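Local coordinates for uncharacterized protein AsqI (Emericella nidulans, PDB 5YY3) that catalyses the zinc-dependent ring contraction of 4'-methoxycyclopenin to 4'-methoxyviridicatin, with loss of methyl isocyanate, in aspoquinolone biosynthesis, at residues A[211-214]-A[215-219]; A[328-332]-A[333-337]; A[300-304]-A[305-309]. All coordinates share one frame; numbering follows the deposited sequence.

Contact 1: A[211-214]-A[215-219]; sequences GEVF and LYVHS
H218 folds back on F214 within one turn of helix 210-231, part of the helical, hemocyanin-like core of this tyrosinase-family enzyme. H218 is a zinc ligand, as are H186 and H190 of helix 180-193. Its CG lies anti to its own carbonyl carbon (chi1 -74°), which swings the imidazole back along the helix. CB and CG both pass close to F214 O. ND1 then donates to F214 O at 2.8 Å, with the oxygen almost in the imidazole plane. F214 O also accepts the ordinary helical bond from H218 N, and the two donors approach from opposite faces of the carbonyl. This double grip fixes the rotation of the ring. It also means that ND1 is taken up, which is consistent with zinc binding through NE2. H218 CE1 reaches F214 CD1 and F214 CE1, 3.7 Å from each, and the two ring planes stand at 50°. F214 also meets L215, with F214 CD2 3.9 Å from L215 CD1. H356 packs edge-to-face with the F214 ring. V213 and V217, one turn apart on the same helix, lie side by side, and both touch W189. Their closest methyls are V213 CG1 and V217 CG2, 4.1 Å apart.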
loop_
_atom_site.group_PDB
_atom_site.type_symbol
_atom_site.label_atom_id
_atom_site.label_comp_id
_atom_site.label_asym_id
_atom_site.label_seq_id
_atom_site.Cartn_x
_atom_site.Cartn_y
_atom_site.Cartn_z
ATOM N N GLY A 211 -7.567 41.918 -4.825
ATOM C CA GLY A 211 -6.765 41.012 -5.620
ATOM C C GLY A 211 -5.645 40.402 -4.815
ATOM O O GLY A 211 -5.303 39.237 -4.988
ATOM N N GLU A 212 -5.076 41.208 -3.933
ATOM C CA GLU A 212 -4.012 40.778 -3.039
ATOM C C GLU A 212 -4.495 39.715 -2.070
ATOM O O GLU A 212 -3.862 38.682 -1.894
ATOM C CB GLU A 212 -3.487 41.971 -2.263
ATOM C CG GLU A 212 -2.037 41.891 -1.934
ATOM C CD GLU A 212 -1.591 43.102 -1.175
ATOM O OE1 GLU A 212 -1.782 43.124 0.063
ATOM O OE2 GLU A 212 -1.092 44.040 -1.832
ATOM N N VAL A 213 -5.628 39.999 -1.442
ATOM C CA VAL A 213 -6.308 39.073 -0.552
ATOM C C VAL A 213 -6.739 37.758 -1.235
ATOM O O VAL A 213 -6.530 36.670 -0.696
ATOM C CB VAL A 213 -7.534 39.764 0.056
ATOM C CG1 VAL A 213 -8.479 38.765 0.664
ATOM C CG2 VAL A 213 -7.086 40.793 1.091
ATOM N N PHE A 214 -7.356 37.873 -2.406
ATOM C CA PHE A 214 -7.760 36.729 -3.217
ATOM C C PHE A 214 -6.593 35.760 -3.419
ATOM O O PHE A 214 -6.690 34.582 -3.097
ATOM C CB PHE A 214 -8.312 37.228 -4.567
ATOM C CG PHE A 214 -8.487 36.155 -5.603
ATOM C CD1 PHE A 214 -9.610 35.348 -5.603
ATOM C CD2 PHE A 214 -7.542 35.970 -6.599
ATOM C CE1 PHE A 214 -9.776 34.361 -6.563
ATOM C CE2 PHE A 214 -7.709 34.981 -7.561
ATOM C CZ PHE A 214 -8.825 34.178 -7.540
ATOM N N LEU A 215 -5.483 36.273 -3.928
ATOM C CA LEU A 215 -4.313 35.462 -4.233
ATOM C C LEU A 215 -3.666 34.879 -2.974
ATOM O O LEU A 215 -3.268 33.709 -2.938
ATOM C CB LEU A 215 -3.302 36.314 -5.003
ATOM C CG LEU A 215 -2.731 35.767 -6.309
ATOM C CD1 LEU A 215 -3.791 35.024 -7.118
ATOM C CD2 LEU A 215 -2.132 36.920 -7.124
ATOM N N TYR A 216 -3.562 35.706 -1.938
ATOM C CA TYR A 216 -2.931 35.295 -0.692
ATOM C C TYR A 216 -3.693 34.188 0.050
ATOM O O TYR A 216 -3.096 33.204 0.505
ATOM C CB TYR A 216 -2.777 36.491 0.225
ATOM C CG TYR A 216 -2.291 36.099 1.588
ATOM C CD1 TYR A 216 -0.978 35.707 1.777
ATOM C CD2 TYR A 216 -3.148 36.093 2.685
ATOM C CE1 TYR A 216 -0.529 35.341 3.001
ATOM C CE2 TYR A 216 -2.699 35.729 3.931
ATOM C CZ TYR A 216 -1.379 35.365 4.080
ATOM O OH TYR A 216 -0.884 34.989 5.302
ATOM N N VAL A 217 -5.002 34.355 0.189
ATOM C CA VAL A 217 -5.829 33.364 0.860
ATOM C C VAL A 217 -5.757 32.024 0.136
ATOM O O VAL A 217 -5.529 30.978 0.755
ATOM C CB VAL A 217 -7.288 33.829 0.939
ATOM C CG1 VAL A 217 -8.195 32.696 1.369
ATOM C CG2 VAL A 217 -7.403 35.022 1.888
ATOM N N HIS A 218 -5.911 32.055 -1.183
ATOM C CA HIS A 218 -5.833 30.829 -1.955
ATOM C C HIS A 218 -4.438 30.210 -1.948
ATOM O O HIS A 218 -4.310 28.988 -1.895
ATOM C CB HIS A 218 -6.304 31.077 -3.381
ATOM C CG HIS A 218 -7.781 31.231 -3.486
ATOM N ND1 HIS A 218 -8.414 32.450 -3.347
ATOM C CD2 HIS A 218 -8.762 30.312 -3.652
ATOM C CE1 HIS A 218 -9.720 32.277 -3.457
ATOM N NE2 HIS A 218 -9.957 30.992 -3.648
ATOM N N SER A 219 -3.395 31.032 -1.999
ATOM C CA SER A 219 -2.034 30.488 -1.938
ATOM C C SER A 219 -1.721 29.909 -0.567
ATOM O O SER A 219 -0.981 28.941 -0.431
ATOM C CB SER A 219 -0.994 31.551 -2.270
ATOM O OG SER A 219 0.306 31.010 -2.100
#

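Contact 2: A[328-332]-A[333-337]; sequences GGILD and AQYPS
G329 O and I330 O hold the chain as it leaves helix 323-331. Q334 N donates to G329 O at 2.9 Å in a nearly straight bond (176°). A333 N donates to I330 O, also at 2.9 Å, but it sits above the plane of that carbonyl. The pair forms a Schellman motif, with A333 as the C-prime residue. The positive phi of A333 (51°) turns the backbone back over the helix end. Q334 follows at the centre of an inverse gamma turn and is the N-cap residue of helix 335-339.

The side chains of D332 and Q334 meet beside this turn. Q334 NE2 comes to 3.3 Å from D332 OD2, but the angle is wrong for a hydrogen bond. The carboxylate and amide planes are 73° apart. D332 finds its bonds elsewhere: OD2 with Y193 OH and OD1 with N357 ND2.

Y335 carries the apolar side of the contact. Its ring crosses the I330 side chain at about a right angle. Y335 OH is 3.9 Å from I330 CG2, and Y335 CE1 is 4.3 Å from I330 CG1. The hydroxyl is hydrogen-bonded to G353 O, which holds the ring end in place. L347 and Y352 also pack on both I330 and Y335.

Backbone bonds thus set the turn between the two helices, while the D332 carboxylate ties the helix end to its surroundings. Y193, its partner at OD2, lies on helix 180-193, which also carries the zinc ligands H186 and H190. D332 packs on F214 of helix 210-231 as well. The carboxylate therefore joins the end of helix 323-331 to a zinc-ligand helix, and its side chain lies about 7 Å from those of H190 and H218.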
loop_
_atom_site.group_PDB
_atom_site.type_symbol
_atom_site.label_atom_id
_atom_site.label_comp_id
_atom_site.label_asym_id
_atom_site.label_seq_id
_atom_site.Cartn_x
_atom_site.Cartn_y
_atom_site.Cartn_z
ATOM N N GLY A 328 -4.016 39.408 -9.102
ATOM C CA GLY A 328 -5.126 38.776 -8.410
ATOM C C GLY A 328 -6.453 39.371 -8.829
ATOM O O GLY A 328 -7.418 38.640 -9.091
ATOM N N GLY A 329 -6.501 40.701 -8.902
ATOM C CA GLY A 329 -7.711 41.401 -9.297
ATOM C C GLY A 329 -8.196 41.035 -10.695
ATOM O O GLY A 329 -9.382 40.788 -10.911
ATOM N N ILE A 330 -7.279 40.991 -11.655
ATOM C CA ILE A 330 -7.660 40.672 -13.016
ATOM C C ILE A 330 -8.125 39.212 -13.140
ATOM O O ILE A 330 -9.132 38.937 -13.799
ATOM C CB ILE A 330 -6.504 40.984 -13.973
ATOM C CG1 ILE A 330 -6.435 42.503 -14.158
ATOM C CG2 ILE A 330 -6.678 40.248 -15.311
ATOM C CD1 ILE A 330 -5.247 43.006 -14.932
ATOM N N LEU A 331 -7.415 38.288 -12.491
ATOM C CA LEU A 331 -7.834 36.882 -12.425
ATOM C C LEU A 331 -9.282 36.749 -11.960
ATOM O O LEU A 331 -10.009 35.867 -12.421
ATOM C CB LEU A 331 -6.920 36.082 -11.484
ATOM C CG LEU A 331 -5.560 35.679 -12.067
ATOM C CD1 LEU A 331 -4.623 35.128 -10.995
ATOM C CD2 LEU A 331 -5.740 34.690 -13.230
ATOM N N ASP A 332 -9.699 37.640 -11.061
ATOM C CA ASP A 332 -11.046 37.583 -10.506
ATOM C C ASP A 332 -11.976 38.619 -11.144
ATOM O O ASP A 332 -13.058 38.888 -10.614
ATOM C CB ASP A 332 -10.987 37.773 -8.992
ATOM C CG ASP A 332 -12.281 37.391 -8.295
ATOM O OD1 ASP A 332 -12.764 36.249 -8.486
ATOM O OD2 ASP A 332 -12.815 38.241 -7.548
ATOM N N ALA A 333 -11.551 39.178 -12.284
ATOM C CA ALA A 333 -12.335 40.158 -13.081
ATOM C C ALA A 333 -12.868 41.339 -12.276
ATOM O O ALA A 333 -14.015 41.761 -12.434
ATOM C CB ALA A 333 -13.497 39.479 -13.786
ATOM N N GLN A 334 -12.026 41.893 -11.427
ATOM C CA GLN A 334 -12.417 43.082 -10.677
ATOM C C GLN A 334 -12.055 44.372 -11.362
ATOM O O GLN A 334 -11.412 45.231 -10.794
ATOM C CB GLN A 334 -11.814 42.994 -9.296
ATOM C CG GLN A 334 -12.354 41.747 -8.759
ATOM C CD GLN A 334 -12.089 41.589 -7.337
ATOM O OE1 GLN A 334 -10.942 41.652 -6.880
ATOM N NE2 GLN A 334 -13.151 41.345 -6.595
ATOM N N TYR A 335 -12.495 44.480 -12.603
ATOM C CA TYR A 335 -12.189 45.640 -13.406
ATOM C C TYR A 335 -12.785 46.949 -12.851
ATOM O O TYR A 335 -12.129 47.977 -12.935
ATOM C CB TYR A 335 -12.634 45.392 -14.841
ATOM C CG TYR A 335 -11.946 44.191 -15.479
ATOM C CD1 TYR A 335 -10.606 44.253 -15.840
ATOM C CD2 TYR A 335 -12.637 42.998 -15.722
ATOM C CE1 TYR A 335 -9.966 43.180 -16.430
ATOM C CE2 TYR A 335 -12.001 41.910 -16.318
ATOM C CZ TYR A 335 -10.664 42.015 -16.666
ATOM O OH TYR A 335 -10.009 40.964 -17.255
ATOM N N PRO A 336 -13.998 46.923 -12.255
ATOM C CA PRO A 336 -14.448 48.193 -11.659
ATOM C C PRO A 336 -13.514 48.744 -10.567
ATOM O O PRO A 336 -13.199 49.933 -10.571
ATOM C CB PRO A 336 -15.818 47.834 -11.070
ATOM C CG PRO A 336 -16.314 46.751 -11.953
ATOM C CD PRO A 336 -15.096 45.938 -12.318
ATOM N N SER A 337 -13.059 47.890 -9.659
ATOM C CA SER A 337 -12.162 48.326 -8.590
ATOM C C SER A 337 -10.793 48.743 -9.127
ATOM O O SER A 337 -10.295 49.831 -8.832
ATOM C CB SER A 337 -12.002 47.218 -7.549
ATOM O OG SER A 337 -11.476 47.732 -6.337
#

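Contact 3: A[300-304]-A[305-309]; sequences AAIRK and GQFET
A301 meets G305, Q306 and F307 where helix 288-304 ends in a Schellman-type turn and passes into strand 306-307. The backbone bonds come first. A301 O accepts from G305 N at 2.7 Å and, weakly, from Q306 N at 3.1 Å. One carbonyl thus receives both amides that follow the last helical turn. G305 is the C-prime residue. Its phi is 89°, and at these backbone angles a CB would be jammed against K304 O, so the position calls for glycine. Strand 306-307 then pairs with strand 316-317 as a small hairpin.

The apolar contacts are made by F307. A301 CB stands over one face of the F307 ring in a CH-pi contact, 3.8 Å from the centroid and 17° off the ring normal. F307 CG is anti to its own carbonyl carbon (chi1 -80°), which carries the ring back toward the helix. I302 CG1 adds a looser touch at F307 CZ. Y352 meets F307 edge-to-face.

Two longer side chains remain. The extended K304 chain crosses the Q306 side chain obliquely. R303, in the last helical turn, points away from 305-309 and forms a salt bridge with D296 of the second subunit, which links this helix end to the assembly. The methyl of A301 is wedged between ring and backbone, with CB 3.6 Å from F307 CE1 and 3.1 Å from Q306 O.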
loop_
_atom_site.group_PDB
_atom_site.type_symbol
_atom_site.label_atom_id
_atom_site.label_comp_id
_atom_site.label_asym_id
_atom_site.label_seq_id
_atom_site.Cartn_x
_atom_site.Cartn_y
_atom_site.Cartn_z
ATOM N N ALA A 300 1.709 36.596 -20.427
ATOM C CA ALA A 300 2.508 37.493 -21.258
ATOM C C ALA A 300 2.641 38.872 -20.621
ATOM O O ALA A 300 3.722 39.471 -20.617
ATOM C CB ALA A 300 1.885 37.599 -22.654
ATOM N N ALA A 301 1.526 39.364 -20.092
ATOM C CA ALA A 301 1.476 40.651 -19.412
ATOM C C ALA A 301 2.395 40.706 -18.188
ATOM O O ALA A 301 3.066 41.704 -17.954
ATOM C CB ALA A 301 0.048 40.957 -18.999
ATOM N N ILE A 302 2.406 39.638 -17.393
ATOM C CA ILE A 302 3.238 39.592 -16.196
ATOM C C ILE A 302 4.726 39.623 -16.567
ATOM O O ILE A 302 5.506 40.344 -15.959
ATOM C CB ILE A 302 2.920 38.333 -15.336
ATOM C CG1 ILE A 302 1.556 38.493 -14.658
ATOM C CG2 ILE A 302 4.016 38.098 -14.299
ATOM C CD1 ILE A 302 1.028 37.253 -13.976
ATOM N N ARG A 303 5.118 38.838 -17.561
ATOM C CA ARG A 303 6.490 38.866 -18.040
ATOM C C ARG A 303 6.828 40.247 -18.625
ATOM O O ARG A 303 7.908 40.790 -18.383
ATOM C CB ARG A 303 6.708 37.767 -19.088
ATOM C CG ARG A 303 7.919 37.964 -20.004
ATOM C CD ARG A 303 9.236 38.073 -19.244
ATOM N NE ARG A 303 9.440 36.933 -18.360
ATOM C CZ ARG A 303 10.344 36.888 -17.382
ATOM N NH1 ARG A 303 11.137 37.931 -17.146
ATOM N NH2 ARG A 303 10.441 35.798 -16.629
ATOM N N LYS A 304 5.908 40.821 -19.393
ATOM C CA LYS A 304 6.201 42.106 -20.028
ATOM C C LYS A 304 6.150 43.226 -18.991
ATOM O O LYS A 304 6.781 44.273 -19.158
ATOM C CB LYS A 304 5.228 42.391 -21.177
ATOM C CG LYS A 304 5.469 43.718 -21.867
ATOM C CD LYS A 304 4.656 43.838 -23.132
ATOM C CE LYS A 304 5.035 45.090 -23.930
ATOM N NZ LYS A 304 4.621 44.923 -25.354
ATOM N N GLY A 305 5.408 42.999 -17.913
ATOM C CA GLY A 305 5.346 43.969 -16.832
ATOM C C GLY A 305 4.268 45.027 -16.976
ATOM O O GLY A 305 4.311 46.024 -16.266
ATOM N N GLN A 306 3.318 44.818 -17.893
ATOM C CA GLN A 306 2.177 45.724 -18.094
ATOM C C GLN A 306 0.913 44.935 -18.371
ATOM O O GLN A 306 0.972 43.890 -19.011
ATOM C CB GLN A 306 2.374 46.676 -19.296
ATOM C CG GLN A 306 3.784 47.106 -19.637
ATOM C CD GLN A 306 3.930 47.515 -21.106
ATOM O OE1 GLN A 306 3.021 47.313 -21.925
ATOM N NE2 GLN A 306 5.088 48.064 -21.444
ATOM N N PHE A 307 -0.236 45.460 -17.957
ATOM C CA PHE A 307 -1.506 44.985 -18.506
ATOM C C PHE A 307 -2.072 46.033 -19.479
ATOM O O PHE A 307 -2.240 47.200 -19.118
ATOM C CB PHE A 307 -2.517 44.672 -17.393
ATOM C CG PHE A 307 -2.294 43.332 -16.722
ATOM C CD1 PHE A 307 -2.903 42.189 -17.208
ATOM C CD2 PHE A 307 -1.456 43.219 -15.622
ATOM C CE1 PHE A 307 -2.700 40.966 -16.607
ATOM C CE2 PHE A 307 -1.248 41.995 -15.012
ATOM C CZ PHE A 307 -1.867 40.867 -15.506
ATOM N N GLU A 308 -2.363 45.608 -20.709
ATOM C CA GLU A 308 -2.866 46.517 -21.733
ATOM C C GLU A 308 -4.209 47.112 -21.352
ATOM O O GLU A 308 -5.087 46.445 -20.796
ATOM C CB GLU A 308 -2.983 45.819 -23.096
ATOM C CG GLU A 308 -1.642 45.445 -23.720
ATOM C CD GLU A 308 -0.645 46.586 -23.708
ATOM O OE1 GLU A 308 -1.002 47.705 -24.146
ATOM O OE2 GLU A 308 0.502 46.369 -23.245
ATOM N N THR A 309 -4.336 48.390 -21.675
ATOM C CA THR A 309 -5.525 49.173 -21.421
ATOM C C THR A 309 -6.295 49.253 -22.750
ATOM O O THR A 309 -5.776 48.881 -23.804
ATOM C CB THR A 309 -5.116 50.572 -20.835
ATOM O OG1 THR A 309 -4.832 50.434 -19.433
ATOM C CG2 THR A 309 -6.181 51.652 -21.007
#

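Overall arrangement
From the N terminus the order is contact 1, contact 3, contact 2. They lie in series, and none nests in or crosses another. Each joins adjoining residues, so none closes a long loop. Contact 1 lies inside helix 210-231, at the zinc site. Contact 3 ends helix 288-304 and opens the small hairpin. Contact 2 links helix 323-331 to helix 335-339. It is the middle piece in space: G328 packs on F214 and L215 of contact 1, and I330 CD1 touches F307 CD1 of contact 3. Contacts 1 and 3 do not touch; their nearest atoms are about 8 Å apart. Helix 323-331 thus bridges the metal-binding core and the hairpin.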